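UDP-N-acetylglucosamine 2-epimerase (Methanocaldococcus jannaschii, PDB 4NES) probably catalyses the reversible epimerisation of UDP-N-acetylglucosamine at C-2, giving UDP-N-acetylmannosamine, and works as a homodimer. Local coordinates at residues Arg125-Glu130 / Arg306-Arg311; Leu203-Arg208 / Gly289-Glu294; Val113-Ala118 / Ile131-Thr136. One frame throughout, in Å; residues are numbered along the deposited sequence.

Interaction 1 of 3, residues Arg125-Glu130 / Arg306-Arg311; sequences RNMPEE and RDNTER. With UD1 (uridine-diphosphate-N-acetylglucosamine), chain B.
M127, a selenomethionine, lays its SE against the guanidinium of R306, with SE 3.3 Å from R306 NH2. The two side chains cross at about a right angle. CG of M127 stands beside its own backbone N (chi1 -76°), and a bend at the last torsion turns CE toward R306 as well. N308 and E310 reach the same selenium more loosely, through OD1 and OE1. R306 in turn grips E310 end-on. Its NH1 meets E310 OE2 at 2.7 Å, close to the guanidinium plane and on the syn lone pair. Its NH2 meets E310 OE1 at 2.8 Å. R311 NH1 adds a second donor to E310 OE2, from above the carboxylate plane, so this oxygen is shared by two arginines. The charge of E310 is probably well balanced by them.

The contact spans the cleft of the GT-B fold: M127 is the N-cap residue of helix 128-138 in one Rossmann-like domain, and 306-311 is a loop of the other. One water bridges the two sides, donating to E130 OE1 and to E310 OE1, each at 2.8 Å. It sits between two carboxylates that do not touch. On the ligand side, O3' of the UD1 sugar donates to E129 OE2 at 2.7 Å. That same carboxylate oxygen also pairs with R208.

Interaction 2 of 3, residues Leu203-Arg208 / Gly289-Glu294; sequences LLTLHR and GGVQEE. With UDP (uridine-5'-diphosphate), chain C; UD1 (uridine-diphosphate-N-acetylglucosamine), chain B.
R208 and G289 meet across a shared phosphate rather than directly. R208 NH1 and the backbone N of G289 are 4.0 Å apart, and both donate to O2B of the UDP beta-phosphate. The G290 N-H takes O1B, at 2.8 Å. The N-terminal end of helix 289-298 thus receives the phosphate, and its dipole probably adds to the attraction. On the ribose, beyond the diphosphate, the extended E294 side chain accepts from both hydroxyls, O2' on OE1 and O3' on OE2.

Hydrogen bonds to the second ligand come from 203-208. H207, the active-site residue by similarity, sends NE2 to O4' of the UD1 sugar at 2.9 Å, nearly straight (171°) and in the ring plane. R208 NH2 donates to the same O4', also at 2.9 Å. R208 therefore spans both ligands, and bends at chi2 (-90°) and chi3 (67°) fold its chain to do so. An alanine in place of H207 would remove the ring donor and is likely to leave O4' with R208 as its remaining partner in this contact.

Van der Waals packing is slight. T205 OG1 lies 4.2 Å from V291 CG2, while its polar partner is T286 OG1. D287 receives the backbone N-H groups of H207 and R208. Strand 201-205 runs between strands 235-239 and 283-286 of the six-stranded parallel sheet; helix 289-298 packs against strand 283-286, with F274 of helix 271-280 touching T205.

Interaction 3 of 3, residues Val113-Ala118 / Ile131-Thr136; sequences VAHVEA and INRVLT
CG of H115 lies anti to the backbone N (chi1 -171°), which carries the imidazole from strand 112-116 toward helix 128-138. T136 has its CG2 likewise opposite its own N, and this methyl lands on the ring. The result is a CH-pi contact: CG2 sits 3.5 Å from the ring centroid and only 9° off the ring normal. R133 comes from another side. Its CG meets H115 CE1 at the ring edge, in plane, at 3.8 Å. The ring is thus touched on one face and along one edge. Its rotation is fixed further by D137, which bonds to ND1, and by the carbonyl of G94, which bonds to NE2. Both ring nitrogens are therefore satisfied in the buried interior.

The T136 hydroxyl turns back along its helix. OG1 donates to N132 O at 2.8 Å, while T136 N reaches that oxygen from the opposite face of its plane. CD of R133 passes near E117 O, and the bend at chi3 (-47°) then sets the direction of NE. A water joins the two residues. It accepts from R133 NE at 2.7 Å and donates to E117 O and, at 2.7 Å, to E117 OE1. The stronger partners lie outside: D95 and E130 pair with the R133 guanidinium, and K15 with E117.

L135 and V134 pack on the second subunit. Strand 112-116, helix 128-138 and strand 142-145 form a right-handed beta-alpha-beta crossover, the building unit of the Rossmann-like domains in the GT-B fold.

In the fold
Interactions 1 and 3 share helix 128-138. Interaction 1 uses its N-terminal end, and interaction 3 the turns behind it; their centres are 14 Å apart. Interaction 2 lies in the other domain, 13 Å from interaction 1 between centres. The loop 306-311 is tied to helix 289-298 by R311 NH2 to E293 OE2, at 2.7 Å, and by T309 OG1 to Q292 OE1, a probable hydrogen bond at 2.7 Å. Interactions 1 and 2 both touch UD1: E129 binds its sugar from one domain, H207 and R208 from the other. Interaction 3 lies farther from the ligands, on the side of the second subunit, with the R133 side chain about 8 Å from UD1 and about 11 Å from that of H207.

Interaction 1 of 3, residues Arg125-Glu130 / Arg306-Arg311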
loop_
_atom_site.group_PDB
_atom_site.type_symbol
_atom_site.label_atom_id
_atom_site.label_comp_id
_atom_site.label_asym_id
_atom_site.label_seq_id
_atom_site.Cartn_x
_atom_site.Cartn_y
_atom_site.Cartn_z
ATOM N N ARG A 125 12.536 -4.881 -3.719
ATOM C CA ARG A 125 11.403 -4.198 -3.076
ATOM C C ARG A 125 11.839 -2.949 -2.296
ATOM O O ARG A 125 11.063 -2.364 -1.537
ATOM C CB ARG A 125 10.557 -5.161 -2.218
ATOM C CG ARG A 125 9.071 -4.774 -2.129
ATOM C CD ARG A 125 8.201 -5.792 -1.366
ATOM N NE ARG A 125 7.796 -6.926 -2.200
ATOM C CZ ARG A 125 6.946 -7.879 -1.823
ATOM N NH1 ARG A 125 6.390 -7.845 -0.613
ATOM N NH2 ARG A 125 6.649 -8.868 -2.662
ATOM N N ASN A 126 13.083 -2.537 -2.521
ATOM C CA ASN A 126 13.563 -1.236 -2.088
ATOM C C ASN A 126 13.342 -0.130 -3.156
ATOM O O ASN A 126 13.370 1.055 -2.815
ATOM C CB ASN A 126 15.042 -1.332 -1.668
ATOM C CG ASN A 126 15.269 -2.312 -0.511
ATOM O OD1 ASN A 126 14.509 -2.341 0.458
ATOM N ND2 ASN A 126 16.325 -3.114 -0.612
HETATM N N MSE A 127 13.129 -0.526 -4.424
HETATM C CA MSE A 127 12.785 0.368 -5.568
HETATM C C MSE A 127 11.381 0.978 -5.379
HETATM O O MSE A 127 10.477 0.258 -5.004
HETATM C CB MSE A 127 12.729 -0.429 -6.903
HETATM C CG MSE A 127 14.053 -0.862 -7.608
HETATM SE SE MSE A 127 13.842 -1.587 -9.475
HETATM C CE MSE A 127 13.017 0.019 -10.252
ATOM N N PRO A 128 11.171 2.282 -5.691
ATOM C CA PRO A 128 9.797 2.759 -5.484
ATOM C C PRO A 128 8.786 2.090 -6.420
ATOM O O PRO A 128 7.631 1.880 -6.028
ATOM C CB PRO A 128 9.882 4.267 -5.761
ATOM C CG PRO A 128 11.153 4.458 -6.541
ATOM C CD PRO A 128 12.081 3.363 -6.121
ATOM N N GLU A 129 9.211 1.736 -7.626
ATOM C CA GLU A 129 8.309 1.067 -8.559
ATOM C C GLU A 129 7.880 -0.293 -8.046
ATOM O O GLU A 129 6.722 -0.673 -8.214
ATOM C CB GLU A 129 8.961 0.907 -9.935
ATOM C CG GLU A 129 9.094 2.203 -10.720
ATOM C CD GLU A 129 10.290 3.049 -10.303
ATOM O OE1 GLU A 129 11.099 2.636 -9.434
ATOM O OE2 GLU A 129 10.415 4.164 -10.855
ATOM N N GLU A 130 8.803 -1.027 -7.422
ATOM C CA GLU A 130 8.480 -2.349 -6.902
ATOM C C GLU A 130 7.479 -2.212 -5.758
ATOM O O GLU A 130 6.512 -2.970 -5.685
ATOM C CB GLU A 130 9.760 -3.089 -6.463
ATOM C CG GLU A 130 9.565 -4.540 -5.984
ATOM C CD GLU A 130 9.471 -5.576 -7.099
ATOM O OE1 GLU A 130 9.326 -5.212 -8.280
ATOM O OE2 GLU A 130 9.540 -6.788 -6.799
ATOM N N ARG A 306 20.930 -2.146 -15.218
ATOM C CA ARG A 306 20.338 -2.396 -13.903
ATOM C C ARG A 306 20.867 -3.723 -13.384
ATOM O O ARG A 306 21.381 -4.534 -14.158
ATOM C CB ARG A 306 18.805 -2.460 -13.995
ATOM C CG ARG A 306 18.132 -1.164 -14.417
ATOM C CD ARG A 306 16.627 -1.351 -14.651
ATOM N NE ARG A 306 15.981 -1.965 -13.495
ATOM C CZ ARG A 306 14.750 -2.472 -13.491
ATOM N NH1 ARG A 306 14.001 -2.411 -14.582
ATOM N NH2 ARG A 306 14.267 -3.034 -12.394
ATOM N N ASP A 307 20.740 -3.943 -12.075
ATOM C CA ASP A 307 21.205 -5.183 -11.458
ATOM C C ASP A 307 20.148 -6.270 -11.543
ATOM O O ASP A 307 20.425 -7.450 -11.313
ATOM C CB ASP A 307 21.567 -4.945 -9.989
ATOM C CG ASP A 307 22.747 -4.020 -9.821
ATOM O OD1 ASP A 307 23.682 -4.103 -10.644
ATOM O OD2 ASP A 307 22.741 -3.216 -8.864
ATOM N N ASN A 308 18.929 -5.865 -11.874
ATOM C CA ASN A 308 17.820 -6.795 -12.009
ATOM C C ASN A 308 16.772 -6.173 -12.904
ATOM O O ASN A 308 16.862 -4.996 -13.251
ATOM C CB ASN A 308 17.215 -7.125 -10.648
ATOM C CG ASN A 308 16.946 -5.895 -9.834
ATOM O OD1 ASN A 308 16.174 -5.030 -10.243
ATOM N ND2 ASN A 308 17.592 -5.792 -8.675
ATOM N N THR A 309 15.790 -6.970 -13.295
ATOM C CA THR A 309 14.704 -6.457 -14.109
ATOM C C THR A 309 13.401 -7.120 -13.690
ATOM O O THR A 309 13.401 -8.227 -13.152
ATOM C CB THR A 309 14.957 -6.679 -15.625
ATOM O OG1 THR A 309 13.837 -6.179 -16.364
ATOM C CG2 THR A 309 15.127 -8.169 -15.944
ATOM N N GLU A 310 12.290 -6.436 -13.921
ATOM C CA GLU A 310 10.989 -7.019 -13.633
ATOM C C GLU A 310 10.369 -7.590 -14.898
ATOM O O GLU A 310 9.235 -8.054 -14.881
ATOM C CB GLU A 310 10.041 -6.037 -12.921
ATOM C CG GLU A 310 9.794 -4.718 -13.623
ATOM C CD GLU A 310 11.025 -3.850 -13.630
ATOM O OE1 GLU A 310 11.479 -3.442 -12.538
ATOM O OE2 GLU A 310 11.549 -3.606 -14.729
ATOM N N ARG A 311 11.126 -7.577 -15.992
ATOM C CA ARG A 311 10.726 -8.353 -17.166
ATOM C C ARG A 311 11.829 -9.341 -17.532
ATOM O O ARG A 311 12.504 -9.203 -18.559
ATOM C CB ARG A 311 10.228 -7.489 -18.357
ATOM C CG ARG A 311 11.012 -6.224 -18.672
ATOM C CD ARG A 311 10.589 -5.048 -17.795
ATOM N NE ARG A 311 9.240 -4.548 -18.077
ATOM C CZ ARG A 311 8.661 -3.559 -17.404
ATOM N NH1 ARG A 311 9.287 -2.987 -16.387
ATOM N NH2 ARG A 311 7.440 -3.160 -17.731
HETATM C "C1'" UD1 B . 8.292 8.561 -13.007
HETATM C "C2'" UD1 B . 8.011 7.226 -12.388
HETATM C "C3'" UD1 B . 8.761 6.168 -13.040
HETATM C "C4'" UD1 B . 8.579 6.137 -14.496
HETATM C "C5'" UD1 B . 8.796 7.507 -15.087
HETATM C "C6'" UD1 B . 8.429 7.573 -16.521
HETATM C "C7'" UD1 B . 7.439 7.361 -9.890
HETATM C "C8'" UD1 B . 7.970 7.362 -8.487
HETATM N "N2'" UD1 B . 8.408 7.247 -10.957
HETATM O "O1'" UD1 B . 9.628 8.867 -12.828
HETATM O "O3'" UD1 B . 8.381 4.899 -12.478
HETATM O "O4'" UD1 B . 9.475 5.217 -15.100
HETATM O "O5'" UD1 B . 7.987 8.477 -14.428
HETATM O "O6'" UD1 B . 9.176 8.461 -17.267
HETATM O "O7'" UD1 B . 6.230 7.459 -10.111
HETATM N N1 UD1 B . 10.158 16.301 -14.694
HETATM C C2 UD1 B . 9.978 17.285 -15.577
HETATM N N3 UD1 B . 8.888 17.315 -16.342
HETATM C C4 UD1 B . 7.940 16.375 -16.235
HETATM C C5 UD1 B . 8.096 15.336 -15.328
HETATM C C6 UD1 B . 9.242 15.314 -14.550
HETATM O O2 UD1 B . 10.812 18.160 -15.705
HETATM O O4 UD1 B . 6.830 16.427 -17.026
HETATM C C1B UD1 B . 11.372 16.240 -13.847
HETATM C C2B UD1 B . 11.298 17.035 -12.606
HETATM O "O2'" UD1 B . 12.565 17.570 -12.314
HETATM C C3B UD1 B . 10.933 16.056 -11.608
HETATM C C4B UD1 B . 11.686 14.859 -12.058
HETATM O O4B UD1 B . 11.664 14.892 -13.472
HETATM O O3B UD1 B . 11.238 16.424 -10.285
HETATM C C5B UD1 B . 11.081 13.585 -11.587
HETATM O O5B UD1 B . 9.712 13.433 -11.866
HETATM P PA UD1 B . 8.902 12.281 -11.214
HETATM O O1A UD1 B . 8.955 12.439 -9.726
HETATM O O2A UD1 B . 7.507 12.320 -11.744
HETATM O O3A UD1 B . 9.618 10.925 -11.529
HETATM P PB UD1 B . 10.163 10.349 -12.913
HETATM O O1B UD1 B . 11.652 10.287 -12.821
HETATM O O2B UD1 B . 9.583 11.098 -14.081
HETATM O O HOH W 1 10.116 -3.242 -10.054
#

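Interaction 2 of 3, residues Leu203-Arg208 / Gly289-Glu294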
loop_
_atom_site.group_PDB
_atom_site.type_symbol
_atom_site.label_atom_id
_atom_site.label_comp_id
_atom_site.label_asym_id
_atom_site.label_seq_id
_atom_site.Cartn_x
_atom_site.Cartn_y
_atom_site.Cartn_z
ATOM N N LEU A 203 21.200 3.303 -29.192
ATOM C CA LEU A 203 20.214 4.188 -28.588
ATOM C C LEU A 203 20.245 4.046 -27.070
ATOM O O LEU A 203 20.200 2.929 -26.545
ATOM C CB LEU A 203 18.822 3.829 -29.113
ATOM C CG LEU A 203 17.644 4.685 -28.643
ATOM C CD1 LEU A 203 17.745 6.131 -29.129
ATOM C CD2 LEU A 203 16.344 4.059 -29.098
ATOM N N LEU A 204 20.314 5.171 -26.362
ATOM C CA LEU A 204 20.404 5.161 -24.908
ATOM C C LEU A 204 19.276 5.948 -24.244
ATOM O O LEU A 204 18.980 7.069 -24.653
ATOM C CB LEU A 204 21.750 5.758 -24.483
ATOM C CG LEU A 204 22.007 6.014 -22.995
ATOM C CD1 LEU A 204 22.100 4.720 -22.205
ATOM C CD2 LEU A 204 23.283 6.851 -22.827
ATOM N N THR A 205 18.654 5.357 -23.223
ATOM C CA THR A 205 17.831 6.118 -22.279
ATOM C C THR A 205 18.204 5.697 -20.868
ATOM O O THR A 205 18.560 4.550 -20.646
ATOM C CB THR A 205 16.291 5.960 -22.485
ATOM O OG1 THR A 205 15.847 4.686 -21.991
ATOM C CG2 THR A 205 15.880 6.163 -23.948
ATOM N N LEU A 206 18.130 6.624 -19.920
ATOM C CA LEU A 206 18.517 6.340 -18.548
ATOM C C LEU A 206 17.755 7.264 -17.624
ATOM O O LEU A 206 17.906 8.484 -17.729
ATOM C CB LEU A 206 20.025 6.583 -18.363
ATOM C CG LEU A 206 20.620 6.073 -17.046
ATOM C CD1 LEU A 206 20.853 4.574 -17.141
ATOM C CD2 LEU A 206 21.916 6.796 -16.708
ATOM N N HIS A 207 16.969 6.710 -16.702
ATOM C CA HIS A 207 16.232 7.555 -15.756
ATOM C C HIS A 207 15.824 6.921 -14.422
ATOM O O HIS A 207 15.153 7.578 -13.628
ATOM C CB HIS A 207 14.989 8.181 -16.418
ATOM C CG HIS A 207 13.827 7.243 -16.565
ATOM N ND1 HIS A 207 13.676 6.397 -17.638
ATOM C CD2 HIS A 207 12.746 7.035 -15.764
ATOM C CE1 HIS A 207 12.559 5.704 -17.498
ATOM N NE2 HIS A 207 11.979 6.070 -16.369
ATOM N N ARG A 208 16.183 5.665 -14.169
ATOM C CA ARG A 208 15.812 5.044 -12.885
ATOM C C ARG A 208 16.370 5.883 -11.751
ATOM O O ARG A 208 17.524 6.316 -11.809
ATOM C CB ARG A 208 16.371 3.625 -12.756
ATOM C CG ARG A 208 15.778 2.588 -13.708
ATOM C CD ARG A 208 14.561 1.863 -13.144
ATOM N NE ARG A 208 13.391 2.716 -12.956
ATOM C CZ ARG A 208 12.561 3.087 -13.921
ATOM N NH1 ARG A 208 12.779 2.721 -15.183
ATOM N NH2 ARG A 208 11.516 3.851 -13.623
ATOM N N GLY A 289 11.711 0.376 -18.289
ATOM C CA GLY A 289 10.933 -0.852 -18.365
ATOM C C GLY A 289 10.332 -1.062 -19.740
ATOM O O GLY A 289 10.472 -2.129 -20.347
ATOM N N GLY A 290 9.642 -0.045 -20.239
ATOM C CA GLY A 290 9.011 -0.140 -21.541
ATOM C C GLY A 290 9.995 -0.351 -22.679
ATOM O O GLY A 290 9.692 -1.086 -23.618
ATOM N N VAL A 291 11.168 0.275 -22.606
ATOM C CA VAL A 291 12.136 0.130 -23.691
ATOM C C VAL A 291 12.677 -1.304 -23.749
ATOM O O VAL A 291 12.910 -1.826 -24.834
ATOM C CB VAL A 291 13.256 1.172 -23.604
ATOM C CG1 VAL A 291 14.320 0.928 -24.659
ATOM C CG2 VAL A 291 12.679 2.573 -23.755
ATOM N N GLN A 292 12.847 -1.956 -22.601
ATOM C CA GLN A 292 13.257 -3.365 -22.597
ATOM C C GLN A 292 12.254 -4.210 -23.377
ATOM O O GLN A 292 12.635 -5.091 -24.154
ATOM C CB GLN A 292 13.341 -3.910 -21.168
ATOM C CG GLN A 292 14.517 -3.409 -20.359
ATOM C CD GLN A 292 14.440 -3.929 -18.946
ATOM O OE1 GLN A 292 14.645 -5.115 -18.701
ATOM N NE2 GLN A 292 14.122 -3.046 -18.003
ATOM N N GLU A 293 10.971 -3.947 -23.165
ATOM C CA GLU A 293 9.921 -4.671 -23.869
ATOM C C GLU A 293 9.919 -4.372 -25.363
ATOM O O GLU A 293 9.856 -5.289 -26.180
ATOM C CB GLU A 293 8.560 -4.344 -23.249
ATOM C CG GLU A 293 8.419 -4.936 -21.851
ATOM C CD GLU A 293 7.386 -4.236 -20.990
ATOM O OE1 GLU A 293 6.915 -3.146 -21.372
ATOM O OE2 GLU A 293 7.063 -4.781 -19.912
ATOM N N GLU A 294 9.991 -3.093 -25.717
ATOM C CA GLU A 294 10.006 -2.702 -27.121
ATOM C C GLU A 294 11.213 -3.238 -27.874
ATOM O O GLU A 294 11.083 -3.671 -29.014
ATOM C CB GLU A 294 9.894 -1.184 -27.250
ATOM C CG GLU A 294 8.523 -0.718 -26.794
ATOM C CD GLU A 294 8.425 0.761 -26.551
ATOM O OE1 GLU A 294 9.471 1.437 -26.412
ATOM O OE2 GLU A 294 7.285 1.254 -26.471
HETATM N N1 UDP C . 9.574 6.835 -25.152
HETATM C C2 UDP C . 9.209 7.807 -26.020
HETATM N N3 UDP C . 10.069 8.809 -26.305
HETATM C C4 UDP C . 11.297 8.889 -25.749
HETATM C C5 UDP C . 11.709 7.903 -24.843
HETATM C C6 UDP C . 10.801 6.878 -24.556
HETATM O O2 UDP C . 8.097 7.782 -26.555
HETATM O O4 UDP C . 12.141 9.948 -26.071
HETATM C "C1'" UDP C . 8.664 5.743 -24.764
HETATM C "C2'" UDP C . 9.075 4.390 -25.019
HETATM O "O2'" UDP C . 8.862 4.052 -26.371
HETATM C "C3'" UDP C . 8.283 3.611 -24.057
HETATM C "C4'" UDP C . 8.068 4.531 -22.950
HETATM O "O4'" UDP C . 8.569 5.785 -23.342
HETATM O "O3'" UDP C . 7.044 3.183 -24.552
HETATM C "C5'" UDP C . 8.790 4.149 -21.703
HETATM O "O5'" UDP C . 8.660 5.127 -20.699
HETATM P PA UDP C . 9.796 5.411 -19.632
HETATM O O1A UDP C . 9.815 6.899 -19.359
HETATM O O2A UDP C . 11.119 4.900 -20.162
HETATM O O3A UDP C . 9.388 4.709 -18.279
HETATM P PB UDP C . 9.374 3.226 -17.769
HETATM O O1B UDP C . 8.903 2.298 -18.879
HETATM O O2B UDP C . 10.753 2.871 -17.274
HETATM O O3B UDP C . 8.397 3.293 -16.629
HETATM C "C1'" UD1 B . 8.292 8.561 -13.007
HETATM C "C2'" UD1 B . 8.011 7.226 -12.388
HETATM C "C3'" UD1 B . 8.761 6.168 -13.040
HETATM C "C4'" UD1 B . 8.579 6.137 -14.496
HETATM C "C5'" UD1 B . 8.796 7.507 -15.087
HETATM C "C6'" UD1 B . 8.429 7.573 -16.521
HETATM C "C7'" UD1 B . 7.439 7.361 -9.890
HETATM C "C8'" UD1 B . 7.970 7.362 -8.487
HETATM N "N2'" UD1 B . 8.408 7.247 -10.957
HETATM O "O1'" UD1 B . 9.628 8.867 -12.828
HETATM O "O3'" UD1 B . 8.381 4.899 -12.478
HETATM O "O4'" UD1 B . 9.475 5.217 -15.100
HETATM O "O5'" UD1 B . 7.987 8.477 -14.428
HETATM O "O6'" UD1 B . 9.176 8.461 -17.267
HETATM O "O7'" UD1 B . 6.230 7.459 -10.111
HETATM N N1 UD1 B . 10.158 16.301 -14.694
HETATM C C2 UD1 B . 9.978 17.285 -15.577
HETATM N N3 UD1 B . 8.888 17.315 -16.342
HETATM C C4 UD1 B . 7.940 16.375 -16.235
HETATM C C5 UD1 B . 8.096 15.336 -15.328
HETATM C C6 UD1 B . 9.242 15.314 -14.550
HETATM O O2 UD1 B . 10.812 18.160 -15.705
HETATM O O4 UD1 B . 6.830 16.427 -17.026
HETATM C C1B UD1 B . 11.372 16.240 -13.847
HETATM C C2B UD1 B . 11.298 17.035 -12.606
HETATM O "O2'" UD1 B . 12.565 17.570 -12.314
HETATM C C3B UD1 B . 10.933 16.056 -11.608
HETATM C C4B UD1 B . 11.686 14.859 -12.058
HETATM O O4B UD1 B . 11.664 14.892 -13.472
HETATM O O3B UD1 B . 11.238 16.424 -10.285
HETATM C C5B UD1 B . 11.081 13.585 -11.587
HETATM O O5B UD1 B . 9.712 13.433 -11.866
HETATM P PA UD1 B . 8.902 12.281 -11.214
HETATM O O1A UD1 B . 8.955 12.439 -9.726
HETATM O O2A UD1 B . 7.507 12.320 -11.744
HETATM O O3A UD1 B . 9.618 10.925 -11.529
HETATM P PB UD1 B . 10.163 10.349 -12.913
HETATM O O1B UD1 B . 11.652 10.287 -12.821
HETATM O O2B UD1 B . 9.583 11.098 -14.081
#

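Interaction 3 of 3, residues Val113-Ala118 / Ile131-Thr136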
loop_
_atom_site.group_PDB
_atom_site.type_symbol
_atom_site.label_atom_id
_atom_site.label_comp_id
_atom_site.label_asym_id
_atom_site.label_seq_id
_atom_site.Cartn_x
_atom_site.Cartn_y
_atom_site.Cartn_z
ATOM N N VAL A 113 -10.606 -2.077 -8.368
ATOM C CA VAL A 113 -9.406 -1.628 -9.060
ATOM C C VAL A 113 -8.955 -2.667 -10.082
ATOM O O VAL A 113 -8.808 -3.857 -9.758
ATOM C CB VAL A 113 -8.266 -1.382 -8.057
ATOM C CG1 VAL A 113 -6.966 -1.052 -8.782
ATOM C CG2 VAL A 113 -8.658 -0.267 -7.087
ATOM N N ALA A 114 -8.751 -2.220 -11.317
ATOM C CA ALA A 114 -8.190 -3.074 -12.356
ATOM C C ALA A 114 -6.768 -2.621 -12.643
ATOM O O ALA A 114 -6.545 -1.483 -13.050
ATOM C CB ALA A 114 -9.032 -2.990 -13.617
ATOM N N HIS A 115 -5.809 -3.507 -12.410
ATOM C CA HIS A 115 -4.401 -3.186 -12.569
ATOM C C HIS A 115 -3.856 -3.804 -13.845
ATOM O O HIS A 115 -3.744 -5.029 -13.963
ATOM C CB HIS A 115 -3.596 -3.684 -11.367
ATOM C CG HIS A 115 -2.185 -3.206 -11.358
ATOM N ND1 HIS A 115 -1.186 -3.859 -10.659
ATOM C CD2 HIS A 115 -1.593 -2.130 -11.930
ATOM C CE1 HIS A 115 -0.048 -3.216 -10.816
ATOM N NE2 HIS A 115 -0.265 -2.160 -11.590
ATOM N N VAL A 116 -3.507 -2.934 -14.786
ATOM C CA VAL A 116 -2.928 -3.344 -16.055
ATOM C C VAL A 116 -1.420 -3.452 -15.867
ATOM O O VAL A 116 -0.797 -2.533 -15.332
ATOM C CB VAL A 116 -3.271 -2.319 -17.147
ATOM C CG1 VAL A 116 -2.651 -2.709 -18.495
ATOM C CG2 VAL A 116 -4.784 -2.169 -17.279
ATOM N N GLU A 117 -0.854 -4.585 -16.275
ATOM C CA GLU A 117 0.566 -4.916 -16.087
ATOM C C GLU A 117 0.834 -5.270 -14.620
ATOM O O GLU A 117 1.692 -4.686 -13.950
ATOM C CB GLU A 117 1.502 -3.822 -16.619
ATOM C CG GLU A 117 2.920 -4.300 -16.882
ATOM C CD GLU A 117 3.841 -3.162 -17.270
ATOM O OE1 GLU A 117 4.246 -2.368 -16.387
ATOM O OE2 GLU A 117 4.152 -3.062 -18.471
ATOM N N ALA A 118 0.083 -6.257 -14.144
ATOM C CA ALA A 118 0.139 -6.736 -12.779
ATOM C C ALA A 118 1.146 -7.877 -12.644
ATOM O O ALA A 118 1.334 -8.656 -13.559
ATOM C CB ALA A 118 -1.251 -7.209 -12.371
ATOM N N ILE A 131 7.691 -1.229 -4.884
ATOM C CA ILE A 131 6.740 -0.955 -3.803
ATOM C C ILE A 131 5.368 -0.653 -4.380
ATOM O O ILE A 131 4.373 -1.252 -3.977
ATOM C CB ILE A 131 7.202 0.212 -2.909
ATOM C CG1 ILE A 131 8.416 -0.213 -2.073
ATOM C CG2 ILE A 131 6.079 0.660 -1.989
ATOM C CD1 ILE A 131 9.192 0.951 -1.475
ATOM N N ASN A 132 5.320 0.248 -5.360
ATOM C CA ASN A 132 4.049 0.657 -5.945
ATOM C C ASN A 132 3.304 -0.520 -6.550
ATOM O O ASN A 132 2.095 -0.676 -6.370
ATOM C CB ASN A 132 4.263 1.725 -7.014
ATOM C CG ASN A 132 4.657 3.066 -6.433
ATOM O OD1 ASN A 132 4.428 3.331 -5.249
ATOM N ND2 ASN A 132 5.262 3.924 -7.262
ATOM N N ARG A 133 4.029 -1.354 -7.280
ATOM C CA ARG A 133 3.382 -2.450 -7.978
ATOM C C ARG A 133 2.909 -3.538 -7.019
ATOM O O ARG A 133 1.811 -4.059 -7.184
ATOM C CB ARG A 133 4.313 -3.037 -9.036
ATOM C CG ARG A 133 3.598 -3.812 -10.133
ATOM C CD ARG A 133 4.583 -4.463 -11.110
ATOM N NE ARG A 133 5.624 -3.538 -11.558
ATOM C CZ ARG A 133 6.857 -3.503 -11.051
ATOM N NH1 ARG A 133 7.203 -4.356 -10.096
ATOM N NH2 ARG A 133 7.753 -2.627 -11.497
ATOM N N VAL A 134 3.731 -3.881 -6.036
ATOM C CA VAL A 134 3.354 -4.891 -5.049
ATOM C C VAL A 134 2.111 -4.442 -4.278
ATOM O O VAL A 134 1.138 -5.192 -4.167
ATOM C CB VAL A 134 4.503 -5.205 -4.071
ATOM C CG1 VAL A 134 4.008 -6.076 -2.910
ATOM C CG2 VAL A 134 5.656 -5.896 -4.782
ATOM N N LEU A 135 2.122 -3.210 -3.783
ATOM C CA LEU A 135 0.987 -2.715 -3.013
ATOM C C LEU A 135 -0.281 -2.670 -3.856
ATOM O O LEU A 135 -1.349 -3.119 -3.433
ATOM C CB LEU A 135 1.293 -1.335 -2.433
ATOM C CG LEU A 135 2.433 -1.313 -1.413
ATOM C CD1 LEU A 135 2.542 0.068 -0.798
ATOM C CD2 LEU A 135 2.238 -2.357 -0.330
ATOM N N THR A 136 -0.153 -2.164 -5.081
ATOM C CA THR A 136 -1.298 -2.078 -5.974
ATOM C C THR A 136 -1.871 -3.462 -6.264
ATOM O O THR A 136 -3.099 -3.644 -6.252
ATOM C CB THR A 136 -0.916 -1.380 -7.285
ATOM O OG1 THR A 136 -0.545 -0.024 -7.005
ATOM C CG2 THR A 136 -2.086 -1.374 -8.244
HETATM O O HOH W 2 4.115 -2.751 -13.715
#